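Long-range contacts in uncharacterized protein AF_1796 (Archaeoglobus fulgidus, PDB 1VIM), which is of unknown function but belongs to the sugar isomerase (SIS) family and probably binds a phosphosugar-like carbohydrate derivative, perhaps as an isomerase: residues V37-I41 / F169-L173; D91-S97 / S117-T123; E23-N27 / G142-E147; V52-G56 / T102-I108. All blocks are in the same frame, centred on the assembly; numbering follows the deposited sequence. Where two conformers were deposited one is given.

Interaction 1. Residues V37-I41 / F169-L173; sequences VGEMI and FLDAL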
loop_
_atom_site.group_PDB
_atom_site.type_symbol
_atom_site.label_atom_id
_atom_site.label_comp_id
_atom_site.label_asym_id
_atom_site.label_seq_id
_atom_site.Cartn_x
_atom_site.Cartn_y
_atom_site.Cartn_z
ATOM N N VAL A 37 -19.708 -19.972 -11.889
ATOM C CA VAL A 37 -19.266 -18.752 -12.531
ATOM C C VAL A 37 -20.473 -17.825 -12.738
ATOM O O VAL A 37 -20.401 -16.647 -12.419
ATOM C CB VAL A 37 -18.590 -19.044 -13.873
ATOM C CG1 VAL A 37 -18.369 -17.753 -14.665
ATOM C CG2 VAL A 37 -17.270 -19.804 -13.644
ATOM N N GLY A 38 -21.578 -18.357 -13.264
ATOM C CA GLY A 38 -22.766 -17.540 -13.448
ATOM C C GLY A 38 -23.286 -16.920 -12.158
ATOM O O GLY A 38 -23.707 -15.746 -12.151
ATOM N N GLU A 39 -23.283 -17.699 -11.065
ATOM C CA GLU A 39 -23.757 -17.214 -9.755
ATOM C C GLU A 39 -22.849 -16.091 -9.244
ATOM O O GLU A 39 -23.314 -15.097 -8.669
ATOM C CB GLU A 39 -23.808 -18.348 -8.722
ATOM C CG GLU A 39 -24.882 -19.388 -9.006
ATOM C CD GLU A 39 -24.661 -20.677 -8.238
ATOM O OE1 GLU A 39 -23.725 -20.738 -7.401
ATOM O OE2 GLU A 39 -25.432 -21.641 -8.477
ATOM N N MET A 40 -21.544 -16.261 -9.438
ATOM C CA MET A 40 -20.588 -15.216 -9.047
ATOM C C MET A 40 -20.815 -13.924 -9.828
ATOM O O MET A 40 -20.866 -12.835 -9.246
ATOM C CB MET A 40 -19.142 -15.711 -9.223
ATOM C CG MET A 40 -18.091 -14.654 -8.913
ATOM S SD MET A 40 -16.445 -15.386 -8.882
ATOM C CE MET A 40 -15.451 -13.952 -8.390
ATOM N N ILE A 41 -20.978 -14.040 -11.151
ATOM C CA ILE A 41 -21.286 -12.862 -11.969
ATOM C C ILE A 41 -22.576 -12.191 -11.506
ATOM O O ILE A 41 -22.642 -10.971 -11.377
ATOM C CB ILE A 41 -21.374 -13.231 -13.468
ATOM C CG1 ILE A 41 -19.975 -13.586 -13.961
ATOM C CG2 ILE A 41 -21.927 -12.054 -14.311
ATOM C CD1 ILE A 41 -19.941 -14.177 -15.368
ATOM N N PHE A 169 -8.069 -17.324 -13.731
ATOM C CA PHE A 169 -9.512 -17.406 -13.633
ATOM C C PHE A 169 -10.181 -16.032 -13.571
ATOM O O PHE A 169 -11.182 -15.778 -14.255
ATOM C CB PHE A 169 -9.964 -18.245 -12.430
ATOM C CG PHE A 169 -11.410 -18.073 -12.129
ATOM C CD1 PHE A 169 -12.377 -18.584 -13.000
ATOM C CD2 PHE A 169 -11.809 -17.304 -11.047
ATOM C CE1 PHE A 169 -13.717 -18.352 -12.736
ATOM C CE2 PHE A 169 -13.142 -17.095 -10.775
ATOM C CZ PHE A 169 -14.096 -17.608 -11.624
ATOM N N LEU A 170 -9.671 -15.150 -12.710
ATOM C CA LEU A 170 -10.310 -13.824 -12.551
ATOM C C LEU A 170 -10.194 -13.001 -13.841
ATOM O O LEU A 170 -11.125 -12.261 -14.191
ATOM C CB LEU A 170 -9.736 -13.105 -11.336
ATOM C CG LEU A 170 -10.167 -13.798 -10.030
ATOM C CD1 LEU A 170 -9.358 -13.287 -8.828
ATOM C CD2 LEU A 170 -11.643 -13.636 -9.768
ATOM N N ASP A 171 -9.075 -13.138 -14.558
ATOM C CA ASP A 171 -8.965 -12.464 -15.855
ATOM C C ASP A 171 -9.909 -13.098 -16.888
ATOM O O ASP A 171 -10.492 -12.387 -17.724
ATOM C CB ASP A 171 -7.547 -12.498 -16.402
ATOM C CG ASP A 171 -6.635 -11.542 -15.721
ATOM O OD1 ASP A 171 -7.067 -10.454 -15.298
ATOM O OD2 ASP A 171 -5.427 -11.824 -15.602
ATOM N N ALA A 172 -10.136 -14.403 -16.790
ATOM C CA ALA A 172 -11.127 -15.069 -17.649
ATOM C C ALA A 172 -12.539 -14.572 -17.349
ATOM O O ALA A 172 -13.368 -14.380 -18.272
ATOM C CB ALA A 172 -11.057 -16.578 -17.492
ATOM N N LEU A 173 -12.833 -14.376 -16.066
ATOM C CA LEU A 173 -14.119 -13.869 -15.641
ATOM C C LEU A 173 -14.330 -12.453 -16.201
ATOM O O LEU A 173 -15.432 -12.120 -16.654
ATOM C CB LEU A 173 -14.201 -13.904 -14.104
ATOM C CG LEU A 173 -15.543 -13.541 -13.506
ATOM C CD1 LEU A 173 -16.472 -14.716 -13.702
ATOM C CD2 LEU A 173 -15.329 -13.320 -12.020
#

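Interaction 2. Residues D91-S97 / S117-T123; sequences DVLVGIS and SKLVAVT. Unlike the reference sequence in segment 91-97: G95 (reference Ala).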
loop_
_atom_site.group_PDB
_atom_site.type_symbol
_atom_site.label_atom_id
_atom_site.label_comp_id
_atom_site.label_asym_id
_atom_site.label_seq_id
_atom_site.Cartn_x
_atom_site.Cartn_y
_atom_site.Cartn_z
ATOM N N ASP A 91 -23.974 -5.131 -0.097
ATOM C CA ASP A 91 -22.725 -5.299 -0.816
ATOM C C ASP A 91 -22.319 -6.766 -0.928
ATOM O O ASP A 91 -22.925 -7.649 -0.329
ATOM C CB ASP A 91 -21.640 -4.465 -0.107
ATOM C CG ASP A 91 -21.985 -3.019 -0.071
ATOM O OD1 ASP A 91 -22.507 -2.475 -1.096
ATOM O OD2 ASP A 91 -21.780 -2.324 0.939
ATOM N N VAL A 92 -21.273 -7.008 -1.704
ATOM C CA VAL A 92 -20.686 -8.331 -1.783
ATOM C C VAL A 92 -19.194 -8.220 -1.520
ATOM O O VAL A 92 -18.540 -7.307 -2.016
ATOM C CB VAL A 92 -20.990 -9.012 -3.131
ATOM C CG1 VAL A 92 -20.380 -8.265 -4.285
ATOM C CG2 VAL A 92 -20.525 -10.478 -3.124
ATOM N N LEU A 93 -18.686 -9.148 -0.738
ATOM C CA LEU A 93 -17.259 -9.275 -0.470
ATOM C C LEU A 93 -16.754 -10.464 -1.248
ATOM O O LEU A 93 -17.364 -11.545 -1.202
ATOM C CB LEU A 93 -17.055 -9.525 1.025
ATOM C CG LEU A 93 -15.616 -9.756 1.506
ATOM C CD1 LEU A 93 -14.694 -8.540 1.202
ATOM C CD2 LEU A 93 -15.635 -10.044 2.988
ATOM N N VAL A 94 -15.648 -10.274 -1.958
ATOM C CA VAL A 94 -14.973 -11.365 -2.658
ATOM C C VAL A 94 -13.678 -11.614 -1.889
ATOM O O VAL A 94 -12.795 -10.760 -1.850
ATOM C CB VAL A 94 -14.658 -11.022 -4.128
ATOM C CG1 VAL A 94 -13.951 -12.213 -4.797
ATOM C CG2 VAL A 94 -15.966 -10.641 -4.886
ATOM N N GLY A 95 -13.558 -12.789 -1.290
ATOM C CA GLY A 95 -12.379 -13.168 -0.535
ATOM C C GLY A 95 -11.595 -14.223 -1.276
ATOM O O GLY A 95 -12.147 -15.228 -1.728
ATOM N N ILE A 96 -10.301 -14.009 -1.399
ATOM C CA ILE A 96 -9.415 -14.927 -2.115
ATOM C C ILE A 96 -8.465 -15.568 -1.134
ATOM O O ILE A 96 -7.704 -14.882 -0.457
ATOM C CB ILE A 96 -8.617 -14.150 -3.177
ATOM C CG1 ILE A 96 -9.567 -13.429 -4.128
ATOM C CG2 ILE A 96 -7.686 -15.109 -3.945
ATOM C CD1 ILE A 96 -8.851 -12.603 -5.160
ATOM N N SER A 97 -8.542 -16.890 -1.015
ATOM C CA SER A 97 -7.695 -17.659 -0.082
ATOM C C SER A 97 -7.586 -19.074 -0.577
ATOM O O SER A 97 -8.603 -19.754 -0.688
ATOM C CB SER A 97 -8.331 -17.660 1.308
ATOM O OG SER A 97 -7.688 -18.595 2.178
ATOM N N SER A 117 -23.485 -8.461 4.475
ATOM C CA SER A 117 -22.954 -8.567 3.130
ATOM C C SER A 117 -22.992 -10.001 2.632
ATOM O O SER A 117 -22.870 -10.946 3.420
ATOM C CB SER A 117 -21.509 -8.045 3.136
ATOM O OG SER A 117 -20.822 -8.208 1.879
ATOM N N LYS A 118 -23.104 -10.167 1.322
ATOM C CA LYS A 118 -22.894 -11.479 0.724
ATOM C C LYS A 118 -21.391 -11.734 0.541
ATOM O O LYS A 118 -20.581 -10.793 0.582
ATOM C CB LYS A 118 -23.658 -11.603 -0.602
ATOM C CG LYS A 118 -25.195 -11.623 -0.358
ATOM C CD LYS A 118 -25.972 -11.820 -1.613
ATOM C CE LYS A 118 -27.461 -11.746 -1.321
ATOM N NZ LYS A 118 -28.211 -12.081 -2.573
ATOM N N LEU A 119 -21.026 -12.997 0.325
ATOM C CA LEU A 119 -19.628 -13.396 0.249
ATOM C C LEU A 119 -19.429 -14.400 -0.873
ATOM O O LEU A 119 -20.165 -15.395 -0.969
ATOM C CB LEU A 119 -19.190 -14.011 1.587
ATOM C CG LEU A 119 -17.800 -14.654 1.675
ATOM C CD1 LEU A 119 -16.670 -13.610 1.496
ATOM C CD2 LEU A 119 -17.613 -15.402 3.019
ATOM N N VAL A 120 -18.469 -14.104 -1.740
ATOM C CA VAL A 120 -17.958 -15.045 -2.712
ATOM C C VAL A 120 -16.593 -15.476 -2.241
ATOM O O VAL A 120 -15.716 -14.630 -2.020
ATOM C CB VAL A 120 -17.829 -14.434 -4.119
ATOM C CG1 VAL A 120 -17.222 -15.431 -5.086
ATOM C CG2 VAL A 120 -19.164 -13.900 -4.614
ATOM N N ALA A 121 -16.393 -16.789 -2.112
ATOM C CA ALA A 121 -15.087 -17.325 -1.740
ATOM C C ALA A 121 -14.415 -17.871 -2.976
ATOM O O ALA A 121 -14.955 -18.754 -3.620
ATOM C CB ALA A 121 -15.230 -18.411 -0.659
ATOM N N VAL A 122 -13.234 -17.346 -3.302
ATOM C CA VAL A 122 -12.392 -17.888 -4.368
ATOM C C VAL A 122 -11.299 -18.673 -3.659
ATOM O O VAL A 122 -10.400 -18.086 -3.045
ATOM C CB VAL A 122 -11.791 -16.792 -5.267
ATOM C CG1 VAL A 122 -10.918 -17.417 -6.342
ATOM C CG2 VAL A 122 -12.891 -15.925 -5.874
ATOM N N THR A 123 -11.401 -19.991 -3.740
ATOM C CA THR A 123 -10.624 -20.871 -2.869
ATOM C C THR A 123 -10.409 -22.224 -3.513
ATOM O O THR A 123 -11.178 -22.615 -4.396
ATOM C CB THR A 123 -11.345 -21.008 -1.478
ATOM O OG1 THR A 123 -10.588 -21.851 -0.588
ATOM C CG2 THR A 123 -12.730 -21.686 -1.587
#

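Interaction 3. Residues E23-N27 / G142-E147; sequences EHIKN and GKMKQE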
loop_
_atom_site.group_PDB
_atom_site.type_symbol
_atom_site.label_atom_id
_atom_site.label_comp_id
_atom_site.label_asym_id
_atom_site.label_seq_id
_atom_site.Cartn_x
_atom_site.Cartn_y
_atom_site.Cartn_z
ATOM N N GLU A 23 -0.485 -27.543 -17.550
ATOM C CA GLU A 23 -1.397 -28.618 -17.179
ATOM C C GLU A 23 -2.505 -28.109 -16.286
ATOM O O GLU A 23 -3.651 -28.529 -16.409
ATOM C CB GLU A 23 -0.624 -29.745 -16.491
ATOM C CG GLU A 23 -1.476 -30.951 -16.121
ATOM C CD GLU A 23 -1.848 -31.834 -17.297
ATOM O OE1 GLU A 23 -1.445 -31.543 -18.447
ATOM O OE2 GLU A 23 -2.562 -32.833 -17.047
ATOM N N HIS A 24 -2.172 -27.197 -15.376
ATOM C CA HIS A 24 -3.185 -26.637 -14.488
ATOM C C HIS A 24 -4.192 -25.757 -15.194
ATOM O O HIS A 24 -5.358 -25.752 -14.804
ATOM C CB HIS A 24 -2.499 -25.919 -13.316
ATOM C CG HIS A 24 -1.998 -26.879 -12.285
ATOM N ND1 HIS A 24 -2.507 -26.917 -11.009
ATOM C CD2 HIS A 24 -1.072 -27.864 -12.360
ATOM C CE1 HIS A 24 -1.904 -27.880 -10.334
ATOM N NE2 HIS A 24 -1.036 -28.478 -11.135
ATOM N N ILE A 25 -3.754 -25.027 -16.225
ATOM C CA ILE A 25 -4.717 -24.212 -16.961
ATOM C C ILE A 25 -5.640 -25.115 -17.779
ATOM O O ILE A 25 -6.846 -24.876 -17.827
ATOM C CB ILE A 25 -4.034 -23.183 -17.871
ATOM C CG1 ILE A 25 -3.066 -22.286 -17.105
ATOM C CG2 ILE A 25 -5.094 -22.311 -18.575
ATOM C CD1 ILE A 25 -1.984 -21.619 -18.073
ATOM N N LYS A 26 -5.079 -26.156 -18.385
ATOM C CA LYS A 26 -5.920 -27.150 -19.058
ATOM C C LYS A 26 -6.927 -27.770 -18.080
ATOM O O LYS A 26 -8.116 -27.954 -18.424
ATOM C CB LYS A 26 -5.027 -28.203 -19.716
ATOM C CG LYS A 26 -4.260 -27.611 -20.896
ATOM C CD LYS A 26 -3.378 -28.613 -21.608
ATOM C CE LYS A 26 -2.721 -27.977 -22.812
ATOM N NZ LYS A 26 -3.172 -28.605 -24.096
ATOM N N ASN A 27 -6.471 -28.078 -16.867
ATOM C CA ASN A 27 -7.345 -28.644 -15.840
ATOM C C ASN A 27 -8.498 -27.711 -15.504
ATOM O O ASN A 27 -9.643 -28.141 -15.368
ATOM C CB ASN A 27 -6.562 -29.007 -14.572
ATOM C CG ASN A 27 -7.441 -29.654 -13.511
ATOM O OD1 ASN A 27 -7.897 -30.791 -13.699
ATOM N ND2 ASN A 27 -7.675 -28.948 -12.400
ATOM N N GLY A 142 -5.475 -25.364 -6.349
ATOM C CA GLY A 142 -4.039 -25.279 -6.513
ATOM C C GLY A 142 -3.522 -26.653 -6.898
ATOM O O GLY A 142 -3.098 -26.856 -8.011
ATOM N N LYS A 143 -3.566 -27.584 -5.955
ATOM C CA LYS A 143 -3.156 -28.972 -6.202
ATOM C C LYS A 143 -4.285 -29.785 -6.851
ATOM O O LYS A 143 -5.463 -29.703 -6.436
ATOM C CB LYS A 143 -2.731 -29.616 -4.887
ATOM C CG LYS A 143 -2.199 -31.051 -5.058
ATOM C CD LYS A 143 -2.050 -31.763 -3.715
ATOM C CE LYS A 143 -3.294 -32.557 -3.331
ATOM N NZ LYS A 143 -3.716 -33.656 -4.266
ATOM N N MET A 144 -3.940 -30.582 -7.857
ATOM C CA MET A 144 -4.906 -31.470 -8.514
ATOM C C MET A 144 -5.001 -32.812 -7.812
ATOM O O MET A 144 -4.100 -33.179 -7.063
ATOM C CB MET A 144 -4.535 -31.669 -9.966
ATOM C CG MET A 144 -4.684 -30.386 -10.736
ATOM S SD MET A 144 -4.182 -30.509 -12.414
ATOM C CE MET A 144 -2.691 -31.280 -12.314
ATOM N N LYS A 145 -6.104 -33.518 -8.072
ATOM C CA LYS A 145 -6.411 -34.816 -7.477
ATOM C C LYS A 145 -5.217 -35.771 -7.591
ATOM O O LYS A 145 -4.817 -36.411 -6.608
ATOM C CB LYS A 145 -7.678 -35.394 -8.155
ATOM C CG LYS A 145 -7.865 -36.910 -8.068
ATOM N N GLN A 146 -4.632 -35.818 -8.785
ATOM C CA GLN A 146 -3.577 -36.778 -9.093
ATOM C C GLN A 146 -2.191 -36.326 -8.612
ATOM O O GLN A 146 -1.226 -37.088 -8.739
ATOM C CB GLN A 146 -3.543 -37.066 -10.606
ATOM C CG GLN A 146 -3.040 -35.880 -11.503
ATOM C CD GLN A 146 -3.071 -36.163 -13.026
ATOM O OE1 GLN A 146 -2.298 -35.570 -13.786
ATOM N NE2 GLN A 146 -3.957 -37.048 -13.460
ATOM N N GLU A 147 -2.069 -35.102 -8.089
ATOM C CA GLU A 147 -0.762 -34.597 -7.648
ATOM C C GLU A 147 -0.465 -34.803 -6.171
ATOM O O GLU A 147 -1.346 -34.647 -5.344
ATOM C CB GLU A 147 -0.658 -33.102 -7.927
ATOM C CG GLU A 147 -0.479 -32.746 -9.392
ATOM C CD GLU A 147 -0.530 -31.252 -9.630
ATOM O OE1 GLU A 147 -1.293 -30.557 -8.935
ATOM O OE2 GLU A 147 0.221 -30.772 -10.505
HETATM O O HOH W 1 -1.717 -35.687 -16.465
#

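Interaction 4. Residues V52-G56 / T102-I108; sequences VIGAG and TTSVVNI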
loop_
_atom_site.group_PDB
_atom_site.type_symbol
_atom_site.label_atom_id
_atom_site.label_comp_id
_atom_site.label_asym_id
_atom_site.label_seq_id
_atom_site.Cartn_x
_atom_site.Cartn_y
_atom_site.Cartn_z
ATOM N N VAL A 52 -13.179 -6.306 -2.088
ATOM C CA VAL A 52 -12.303 -7.469 -2.291
ATOM C C VAL A 52 -11.272 -7.574 -1.184
ATOM O O VAL A 52 -10.844 -6.547 -0.612
ATOM C CB VAL A 52 -11.590 -7.466 -3.652
ATOM C CG1 VAL A 52 -12.597 -7.269 -4.774
ATOM C CG2 VAL A 52 -10.477 -6.424 -3.669
ATOM N N ILE A 53 -10.859 -8.806 -0.871
ATOM C CA ILE A 53 -9.815 -8.999 0.140
ATOM C C ILE A 53 -9.008 -10.245 -0.141
ATOM O O ILE A 53 -9.567 -11.275 -0.530
ATOM C CB ILE A 53 -10.395 -9.048 1.582
ATOM C CG1 ILE A 53 -9.256 -9.157 2.618
ATOM C CG2 ILE A 53 -11.378 -10.223 1.752
ATOM C CD1 ILE A 53 -9.716 -8.998 4.031
ATOM N N GLY A 54 -7.693 -10.147 0.062
ATOM C CA GLY A 54 -6.825 -11.304 0.226
ATOM C C GLY A 54 -5.634 -10.887 1.046
ATOM O O GLY A 54 -5.383 -9.686 1.186
ATOM N N ALA A 55 -4.937 -11.866 1.612
ATOM C CA ALA A 55 -3.727 -11.584 2.369
ATOM C C ALA A 55 -2.512 -11.873 1.517
ATOM O O ALA A 55 -2.532 -12.750 0.675
ATOM C CB ALA A 55 -3.674 -12.448 3.605
ATOM N N GLY A 56 -1.439 -11.125 1.725
ATOM C CA GLY A 56 -0.186 -11.420 1.025
ATOM C C GLY A 56 -0.350 -11.425 -0.487
ATOM O O GLY A 56 -0.969 -10.541 -1.083
ATOM N N THR A 102 -7.083 -18.670 5.688
ATOM C CA THR A 102 -6.252 -17.492 5.909
ATOM C C THR A 102 -6.891 -16.641 6.991
ATOM O O THR A 102 -8.017 -16.162 6.826
ATOM C CB THR A 102 -6.206 -16.694 4.603
ATOM O OG1 THR A 102 -5.668 -17.515 3.555
ATOM C CG2 THR A 102 -5.264 -15.545 4.715
ATOM N N THR A 103 -6.190 -16.450 8.109
ATOM C CA THR A 103 -6.843 -15.952 9.316
ATOM C C THR A 103 -7.478 -14.579 9.123
ATOM O O THR A 103 -8.657 -14.361 9.462
ATOM C CB THR A 103 -5.835 -15.906 10.467
ATOM O OG1 THR A 103 -5.233 -17.204 10.582
ATOM C CG2 THR A 103 -6.541 -15.647 11.795
ATOM N N SER A 104 -6.726 -13.659 8.538
ATOM C CA SER A 104 -7.251 -12.306 8.391
ATOM C C SER A 104 -8.478 -12.276 7.476
ATOM O O SER A 104 -9.447 -11.568 7.755
ATOM C CB SER A 104 -6.153 -11.379 7.897
ATOM O OG SER A 104 -5.698 -11.825 6.649
ATOM N N VAL A 105 -8.448 -13.090 6.427
ATOM C CA VAL A 105 -9.525 -13.119 5.442
ATOM C C VAL A 105 -10.773 -13.768 6.050
ATOM O O VAL A 105 -11.889 -13.260 5.888
ATOM C CB VAL A 105 -9.058 -13.835 4.166
ATOM C CG1 VAL A 105 -10.206 -14.062 3.176
ATOM C CG2 VAL A 105 -7.930 -13.047 3.514
ATOM N N VAL A 106 -10.587 -14.849 6.806
ATOM C CA VAL A 106 -11.716 -15.466 7.498
ATOM C C VAL A 106 -12.342 -14.513 8.523
ATOM O O VAL A 106 -13.570 -14.355 8.574
ATOM C CB VAL A 106 -11.259 -16.782 8.151
ATOM C CG1 VAL A 106 -12.294 -17.327 9.145
ATOM C CG2 VAL A 106 -10.970 -17.839 7.063
ATOM N N ASN A 107 -11.502 -13.841 9.313
ATOM C CA ASN A 107 -12.035 -12.949 10.348
ATOM C C ASN A 107 -12.814 -11.773 9.737
ATOM O O ASN A 107 -13.913 -11.427 10.210
ATOM C CB ASN A 107 -10.911 -12.444 11.258
ATOM C CG ASN A 107 -10.338 -13.539 12.140
ATOM O OD1 ASN A 107 -10.927 -14.617 12.283
ATOM N ND2 ASN A 107 -9.187 -13.249 12.755
ATOM N N ILE A 108 -12.254 -11.162 8.694
ATOM C CA ILE A 108 -12.920 -10.051 8.013
ATOM C C ILE A 108 -14.219 -10.530 7.373
ATOM O O ILE A 108 -15.244 -9.833 7.452
ATOM C CB ILE A 108 -11.994 -9.476 6.920
ATOM C CG1 ILE A 108 -10.837 -8.684 7.542
ATOM C CG2 ILE A 108 -12.771 -8.649 5.897
ATOM C CD1 ILE A 108 -11.188 -7.372 8.184
#

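Interaction 1. Residues V37-I41 / F169-L173
M40 and L173 face each other where helix 34-46 crosses helix 160-181. The axes of the two short segments cross at -68° and approach to 12.2 Å, so long side chains must span the space between the backbones.

Aliphatic contacts make up most of the join. L173 brings both its methyls. Its CD1 touches two residues of the other helix, V37 CG1 and I41 CG1, each at 3.7 Å. Its CD2 meets the end of M40, 3.7 Å from M40 CE. M40 gets there because its CG is anti to the backbone N (chi1 177°) and the chain beyond stays extended. The CE methyl then also reaches L170 CD2, at 4.1 Å, with the two side chains crossing at about a right angle.

The ring of F169 is used at its edge. V37 CG2 touches F169 CE1 at 3.9 Å. M40 SD lies 5.3 Å from the F169 ring centroid, 87° off the ring normal, which makes an edge-on Met-aromatic contact. With an alanine at M40 the thioether is gone, which would probably open a gap between F169, L170 and L173 and leave the F169 edge without its sulfur contact.

M138 of strand 136-139 touches V37, M40 and F169 as well, and F65 of helix 56-71 touches L170 and L173. No hydrogen bond or charge pair joins the two segments. Between them the contact is therefore apolar, and the cohesion of this buried layer rests on the shapes of methyl, thioether and ring groups.

Interaction 2. Residues D91-S97 / S117-T123
V122 of strand 118-123 packs beside V94 and I96 of the neighbouring parallel strand 92-96. It has the most surface buried; V120 and L93 follow. V122 CG2 lies 4.0 Å from V94 CG1, and V122 CB rests beside I96 CG1. Its backbone is gripped twice: V122 N donates to G95 O, and V122 O accepts from S97 N. V120 is on the same face of the sheet. Its CG2 packs against V92 CG2 at 4.0 Å, while its N bonds to L93 O at 2.8 Å and its O takes G95 N. M40 of helix 34-46 covers V120 and V122 on this side.

L93 points to the other face, toward helix 103-115, where S109 and A112 touch it. Its CG lies anti to the backbone N (chi1 177°), as does that of L119. The two leucines thus run side by side, with L119 CD1 4.0 Å from L93 CG. At the start of the pair, K118 O accepts from L93 N at 2.8 Å. A further bond to it from S117 OG is doubtful, as that side chain has a second conformer. G95, which replaces a reference alanine, adds only backbone here.

The bonds climb in the regular ladder of a parallel pair, from K118 N to D91 O up to S97 N. With helix 103-115 as the crossover, these strands form a beta-alpha-beta unit of the Rossmann-like parallel sheet of SIS domains.

Interaction 3. Residues E23-N27 / G142-E147
H24 and E147 join helix 12-31 to the loop 142-147 by a direct hydrogen bond. H24 NE2 donates to E147 OE2 at 2.7 Å, and the bond is nearly straight. The oxygen lies near the ring plane and is met on its syn side, somewhat out of the carboxylate plane. Ring and carboxylate planes are turned 37° from each other. The other oxygen, E147 OE1, takes M144 N of its own loop at 2.9 Å, again with little bend at the hydrogen. One carboxylate thus links the histidine to the loop backbone. A glutamine in place of E147 has only one carbonyl oxygen to offer, and would probably leave either H24 NE2 or M144 N without an acceptor.

M144 supplies the sulfur and apolar contacts. Its SD stands over the H24 ring, 4.0 Å from the centroid and 8° off the normal. The chain bends at chi3 (-48°), which turns CE back toward the imidazole, 3.5 Å from H24 NE2. M144 SD also lies 3.5 Å from N27 CG. M144 CE packs on E23 CG at 4.0 Å.

At the outer edge a water bridges the segments, donating to both E23 OE2 and Q146 OE1.

The loop follows strand 136-139 and leads into helix 149-155, where L152 touches K143 and E147. M161 of helix 160-181 packs on H24. The contact thus ties the N-terminal helix 12-31 to the loop joining the last sheet strand to the C-terminal helices.

Interaction 4. Residues V52-G56 / T102-I108
The end of strand 50-53 and its glycine-containing loop pack here on the first turns of helix 103-115, in the Rossmann-like alpha/beta fold of the SIS domain. I53 meets I108. Two conformers of I53 were deposited; in the one given, I53 CD1 lies 3.6 Å from I108 CG2 and 3.7 Å from I108 CG1. In that copy CG1 is anti to the backbone N (chi1 -176°), which extends the chain toward the helix.

One turn earlier in the helix, V105 turns CG2 to the loop backbone. This methyl is 3.9 Å from G54 CA and 3.7 Å from A55 N. Lacking a side chain, G54 meets V105 through its backbone. A55 CB touches both T102 CG2 and S104 OG, each at 3.7 Å.

The polar ends of the helix start have partners elsewhere. T102 OG1 bonds to S97 OG and to E197 of a second subunit. S104 OG has a weak bond to E196 O of that same subunit.

Across the two segments there is no hydrogen bond. Methyl groups and bare backbone therefore hold the loop against the helix, while the T102 hydroxyl bonds within the chain and also to the second subunit.

Interactions 1, 2 and 4 are buried, while interaction 3 is only partly so, its centre about 17 Å from the chain centre. Interaction 2 is the middle of the sheet, and interactions 1 and 4 add layers to it. Interaction 1 covers one face, with L170 on I96 and M40 on V120. Interaction 4 lies on the other, where I53 packs on L93 and G95 and its strand pairs with 92-96. Both helix-based core contacts lack cross-segment hydrogen bonds; the strand pair depends on them. Interaction 3 touches none of the others and mixes charge, sulfur and water. Residues of interactions 1, 3 and 4 also meet the second subunit, but the segments of interaction 2 touch no other chain.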